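Local coordinates for alkaline serine protease (Thermobifida fusca, PDB 2PFE), which probably cleaves proteins as a secreted, chymotrypsin-like serine endopeptidase related to alpha-lytic protease, the chain here being its protease domain, at residues Gly29-Gly34 with Asn173-Tyr178; Thr41-Pro46 with Gly61-Thr66. All blocks are in the same frame, centred on the assembly; numbering follows the deposited sequence. Where two conformers were deposited one is given.

Contact 1: Gly29-Gly34 with Asn173-Tyr178; sequences GFATAG and NPLLSY
Leu-175 meets Ala-31 through both of its methyl branches: CD2 lies 3.7 Å from Ala-31 CB, and Leu-175 CD1 stands 4.1 Å from that same CB. Leu-175 CD1 also rests 3.4 Å from Thr-32 O, a van der Waals approach of a methyl to a backbone carbonyl oxygen. No hydrogen bond links the two segments, and the 115 Å² they bury is small, so the contact amounts to one leucine fork set against the backbone and one methyl of a strand. At Ala-31 and Leu-175 the bond to CB is directed at the other segment, over a CA separation of 7.7 Å. Leu-175 CG is anti to the backbone N (chi1 -177°), which carries the fork outward from the helix, with CD2 against the Ala-31 methyl and CD1 nearer the carbonyl of Thr-32.

Further out, the bond to CB of Thr-32 points away from the helix, and its OG1 shares a hydrogen bond with Tyr-9 OH; the residue thus offers the helix its carbonyl and not its hydroxyl. Backbone hydrogen bonds of Ala-31 to Phe-20 and of Thr-32 to Gly-61 hold the strand within its sheet. The helical turn is fixed by Ser-177 N to Asn-173 O at 3.0 Å and Tyr-178 N to Pro-174 O. In this chymotrypsin-like fold the C-terminal helix 172-179, which follows second-barrel strand 164-171, thereby lies against first-barrel strand 27-32, with Leu-175 also touching Met-60 at the start of neighbouring strand 60-65.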
loop_
_atom_site.group_PDB
_atom_site.type_symbol
_atom_site.label_atom_id
_atom_site.label_comp_id
_atom_site.label_asym_id
_atom_site.label_seq_id
_atom_site.Cartn_x
_atom_site.Cartn_y
_atom_site.Cartn_z
ATOM N N GLY A 29 -6.994 5.513 -10.137
ATOM C CA GLY A 29 -6.440 4.214 -9.804
ATOM C C GLY A 29 -6.060 4.142 -8.358
ATOM O O GLY A 29 -6.578 4.886 -7.536
ATOM N N PHE A 30 -5.156 3.237 -8.033
ATOM C CA PHE A 30 -4.701 3.177 -6.670
ATOM C C PHE A 30 -3.235 2.779 -6.617
ATOM O O PHE A 30 -2.767 1.998 -7.447
ATOM C CB PHE A 30 -5.590 2.251 -5.825
ATOM C CG PHE A 30 -5.679 0.830 -6.325
ATOM C CD1 PHE A 30 -4.735 -0.119 -5.926
ATOM C CD2 PHE A 30 -6.734 0.411 -7.144
ATOM C CE1 PHE A 30 -4.830 -1.458 -6.357
ATOM C CE2 PHE A 30 -6.827 -0.928 -7.574
ATOM C CZ PHE A 30 -5.878 -1.849 -7.185
ATOM N N ALA A 31 -2.510 3.359 -5.667
ATOM C CA ALA A 31 -1.150 2.935 -5.345
ATOM C C ALA A 31 -1.170 1.571 -4.675
ATOM O O ALA A 31 -2.108 1.216 -3.948
ATOM C CB ALA A 31 -0.470 3.949 -4.429
ATOM N N THR A 32 -0.069 0.852 -4.879
ATOM C CA THR A 32 0.090 -0.484 -4.357
ATOM C C THR A 32 1.579 -0.827 -4.331
ATOM O O THR A 32 2.416 0.027 -4.659
ATOM C CB THR A 32 -0.739 -1.525 -5.166
ATOM O OG1 THR A 32 -0.655 -2.793 -4.509
ATOM C CG2 THR A 32 -0.270 -1.652 -6.623
ATOM N N ALA A 33 1.902 -2.064 -3.947
ATOM C CA ALA A 33 3.259 -2.569 -3.974
ATOM C C ALA A 33 3.608 -3.008 -5.398
ATOM O O ALA A 33 2.789 -3.635 -6.094
ATOM C CB ALA A 33 3.389 -3.759 -3.011
ATOM N N GLY A 34 4.846 -2.723 -5.821
ATOM C CA GLY A 34 5.343 -3.156 -7.131
ATOM C C GLY A 34 5.299 -4.660 -7.299
ATOM O O GLY A 34 5.040 -5.163 -8.404
ATOM N N ASN A 173 5.425 8.921 -0.728
ATOM C CA ASN A 173 5.803 10.072 -1.517
ATOM C C ASN A 173 6.723 9.765 -2.712
ATOM O O ASN A 173 6.501 10.323 -3.791
ATOM C CB ASN A 173 6.311 11.204 -0.626
ATOM C CG ASN A 173 5.190 11.873 0.151
ATOM O OD1 ASN A 173 4.022 11.857 -0.258
ATOM N ND2 ASN A 173 5.535 12.446 1.292
ATOM N N PRO A 174 7.752 8.903 -2.532
ATOM C CA PRO A 174 8.526 8.477 -3.698
ATOM C C PRO A 174 7.688 7.783 -4.775
ATOM O O PRO A 174 7.992 7.912 -5.954
ATOM C CB PRO A 174 9.552 7.504 -3.106
ATOM C CG PRO A 174 9.719 7.955 -1.708
ATOM C CD PRO A 174 8.334 8.357 -1.288
ATOM N N LEU A 175 6.658 7.044 -4.364
ATOM C CA LEU A 175 5.791 6.326 -5.289
ATOM C C LEU A 175 4.976 7.347 -6.109
ATOM O O LEU A 175 4.913 7.276 -7.340
ATOM C CB LEU A 175 4.882 5.356 -4.506
ATOM C CG LEU A 175 3.939 4.456 -5.314
ATOM C CD1 LEU A 175 3.525 3.255 -4.461
ATOM C CD2 LEU A 175 2.717 5.202 -5.796
ATOM N N LEU A 176 4.398 8.330 -5.429
ATOM C CA LEU A 176 3.575 9.325 -6.116
ATOM C C LEU A 176 4.449 10.115 -7.087
ATOM O O LEU A 176 4.054 10.406 -8.220
ATOM C CB LEU A 176 2.914 10.282 -5.127
ATOM C CG LEU A 176 2.023 9.630 -4.072
ATOM C CD1 LEU A 176 1.665 10.687 -3.022
ATOM C CD2 LEU A 176 0.781 9.051 -4.751
ATOM N N SER A 177 5.657 10.443 -6.640
ATOM C CA SER A 177 6.595 11.197 -7.480
ATOM C C SER A 177 7.033 10.407 -8.722
ATOM O O SER A 177 7.004 10.931 -9.837
ATOM C CB SER A 177 7.803 11.665 -6.667
ATOM O OG SER A 177 8.749 12.337 -7.479
ATOM N N TYR A 178 7.438 9.152 -8.527
ATOM C CA TYR A 178 7.978 8.363 -9.641
ATOM C C TYR A 178 6.962 8.213 -10.759
ATOM O O TYR A 178 7.297 8.303 -11.933
ATOM C CB TYR A 178 8.390 6.974 -9.177
ATOM C CG TYR A 178 9.248 6.244 -10.203
ATOM C CD1 TYR A 178 10.619 6.483 -10.277
ATOM C CD2 TYR A 178 8.685 5.333 -11.107
ATOM C CE1 TYR A 178 11.424 5.823 -11.219
ATOM C CE2 TYR A 178 9.477 4.678 -12.059
ATOM C CZ TYR A 178 10.840 4.929 -12.114
ATOM O OH TYR A 178 11.628 4.295 -13.041
#

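Contact 2: Thr41-Pro46 with Gly61-Thr66; sequences TRVSSP and GWVRIT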
loop_
_atom_site.group_PDB
_atom_site.type_symbol
_atom_site.label_atom_id
_atom_site.label_comp_id
_atom_site.label_asym_id
_atom_site.label_seq_id
_atom_site.Cartn_x
_atom_site.Cartn_y
_atom_site.Cartn_z
ATOM N N THR A 41 -0.088 -6.064 -16.019
ATOM C CA THR A 41 -0.853 -7.119 -15.339
ATOM C C THR A 41 -2.327 -6.724 -15.204
ATOM O O THR A 41 -2.635 -5.654 -14.680
ATOM C CB THR A 41 -0.296 -7.418 -13.921
ATOM O OG1 THR A 41 1.043 -7.918 -14.007
ATOM C CG2 THR A 41 -1.169 -8.450 -13.187
ATOM N N ARG A 42 -3.231 -7.589 -15.666
ATOM C CA ARG A 42 -4.667 -7.379 -15.474
ATOM C C ARG A 42 -5.058 -7.731 -14.039
ATOM O O ARG A 42 -4.570 -8.717 -13.484
ATOM C CB ARG A 42 -5.470 -8.213 -16.455
ATOM N N VAL A 43 -5.908 -6.903 -13.436
ATOM C CA VAL A 43 -6.449 -7.176 -12.098
ATOM C C VAL A 43 -7.981 -7.169 -12.123
ATOM O O VAL A 43 -8.595 -6.642 -13.056
ATOM C CB VAL A 43 -5.872 -6.221 -10.978
ATOM C CG1 VAL A 43 -4.360 -6.183 -11.012
ATOM C CG2 VAL A 43 -6.445 -4.815 -11.083
ATOM N N SER A 44 -8.585 -7.786 -11.111
ATOM C CA SER A 44 -10.033 -7.818 -10.982
ATOM C C SER A 44 -10.461 -7.466 -9.561
ATOM O O SER A 44 -9.650 -7.525 -8.622
ATOM C CB SER A 44 -10.586 -9.174 -11.437
ATOM O OG SER A 44 -9.947 -10.240 -10.760
ATOM N N SER A 45 -11.726 -7.071 -9.417
ATOM C CA SER A 45 -12.296 -6.591 -8.146
ATOM C C SER A 45 -11.369 -5.615 -7.402
ATOM O O SER A 45 -10.855 -5.943 -6.330
ATOM C CB SER A 45 -12.709 -7.761 -7.233
ATOM O OG SER A 45 -13.376 -8.795 -7.935
ATOM N N PRO A 46 -11.170 -4.399 -7.942
ATOM C CA PRO A 46 -11.725 -3.831 -9.176
ATOM C C PRO A 46 -11.006 -4.216 -10.475
ATOM O O PRO A 46 -9.804 -4.517 -10.475
ATOM C CB PRO A 46 -11.562 -2.330 -8.946
ATOM C CG PRO A 46 -10.331 -2.225 -8.147
ATOM C CD PRO A 46 -10.342 -3.409 -7.226
ATOM N N GLY A 61 4.100 0.641 -7.113
ATOM C CA GLY A 61 3.277 0.402 -8.285
ATOM C C GLY A 61 1.976 1.146 -8.182
ATOM O O GLY A 61 1.633 1.690 -7.109
ATOM N N TRP A 62 1.254 1.178 -9.288
ATOM C CA TRP A 62 -0.122 1.614 -9.244
ATOM C C TRP A 62 -0.951 0.916 -10.305
ATOM O O TRP A 62 -0.423 0.437 -11.316
ATOM C CB TRP A 62 -0.245 3.149 -9.316
ATOM C CG TRP A 62 -0.095 3.750 -10.664
ATOM C CD1 TRP A 62 1.061 3.902 -11.376
ATOM C CD2 TRP A 62 -1.139 4.337 -11.458
ATOM N NE1 TRP A 62 0.798 4.534 -12.571
ATOM C CE2 TRP A 62 -0.535 4.824 -12.643
ATOM C CE3 TRP A 62 -2.517 4.505 -11.280
ATOM C CZ2 TRP A 62 -1.270 5.445 -13.666
ATOM C CZ3 TRP A 62 -3.257 5.134 -12.301
ATOM C CH2 TRP A 62 -2.626 5.591 -13.475
ATOM N N VAL A 63 -2.242 0.817 -10.005
ATOM C CA VAL A 63 -3.229 0.164 -10.853
ATOM C C VAL A 63 -4.197 1.212 -11.389
ATOM O O VAL A 63 -4.766 1.970 -10.613
ATOM C CB VAL A 63 -3.990 -0.932 -10.059
ATOM C CG1 VAL A 63 -5.209 -1.449 -10.859
ATOM C CG2 VAL A 63 -3.021 -2.078 -9.708
ATOM N N ARG A 64 -4.354 1.267 -12.711
ATOM C CA ARG A 64 -5.381 2.113 -13.303
ATOM C C ARG A 64 -6.685 1.338 -13.355
ATOM O O ARG A 64 -6.741 0.212 -13.848
ATOM C CB ARG A 64 -4.979 2.598 -14.701
ATOM C CG ARG A 64 -5.877 3.713 -15.271
ATOM C CD ARG A 64 -5.470 4.131 -16.702
ATOM N NE ARG A 64 -4.045 3.933 -16.997
ATOM C CZ ARG A 64 -3.121 4.893 -17.122
ATOM N NH1 ARG A 64 -3.426 6.189 -16.988
ATOM N NH2 ARG A 64 -1.866 4.551 -17.389
ATOM N N ILE A 65 -7.726 1.957 -12.825
ATOM C CA ILE A 65 -9.055 1.329 -12.781
ATOM C C ILE A 65 -9.945 1.808 -13.944
ATOM O O ILE A 65 -9.513 2.626 -14.762
ATOM C CB ILE A 65 -9.742 1.571 -11.418
ATOM C CG1 ILE A 65 -9.912 3.075 -11.170
ATOM C CG2 ILE A 65 -8.916 0.939 -10.295
ATOM C CD1 ILE A 65 -10.861 3.419 -10.036
ATOM N N THR A 66 -11.171 1.282 -14.011
ATOM C CA THR A 66 -12.123 1.637 -15.066
ATOM C C THR A 66 -13.263 2.449 -14.457
ATOM O O THR A 66 -13.288 2.691 -13.246
ATOM C CB THR A 66 -12.680 0.379 -15.784
ATOM O OG1 THR A 66 -13.596 -0.310 -14.918
ATOM C CG2 THR A 66 -11.548 -0.569 -16.191
#
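Val-43 and Val-63 point their methyls at each other, tip to tip, inside the N-terminal beta-barrel of the chymotrypsin fold, with Val-43 CG2 3.6 Å from Val-63 CG1. The two strands are not paired: strand 48-54 lies between 42-43 and 60-65 in the sheet, the valine CA atoms are 8.1 Å apart, and no hydrogen bond joins the segments. The contact is therefore made by side chains reaching across the curved sheet's interior.

The rotamers present one particular methyl of each valine to the other. At Val-63, CG1 is anti to the backbone N (chi1 169°) and is the branch aimed at Val-43. At Val-43, chi1 of -51° leaves CG2 between the backbone N and the carbonyl carbon, and this more hindered methyl makes the touch. Both valines have further apolar cover, Val-43 from Tyr-9 and Phe-11, Val-63 from Val-50 and Phe-30.

A second pair closes the end of the contact, where the CA atoms of Pro-46 and Ile-65 come within 6.8 Å. The peptide bond before Pro-46 is cis, and the ring also touches Phe-30 and Tyr-9. Ring and isoleucine cross obliquely. The gamma methyl of Ile-65 is the branch that meets the ring, with Pro-46 CG 4.1 Å from Ile-65 CG2.

How the contacts relate
Contact 2 is nested within the chain loop that contact 1 closes, and their centres lie about 13 Å apart. Adjacent antiparallel strands 27-32 and 60-65 join them: Phe-30 O to Val-63 N and Thr-32 N to Gly-61 O, each 2.9 Å, are probable backbone hydrogen bonds. Leu-175 CD1 packs 3.6 Å from Gly-61 O as well. Contact 1 is the nearer to the predicted catalytic residues, the Thr-32 side chain being about 7 Å from those of both Ser-140 and His-35, and about 9 Å from the bound sulfonyl fluoride inhibitor. In contact 2, the Val-63 side chain is about 11 Å from that of Asp-59 and about 12 Å from that of His-35.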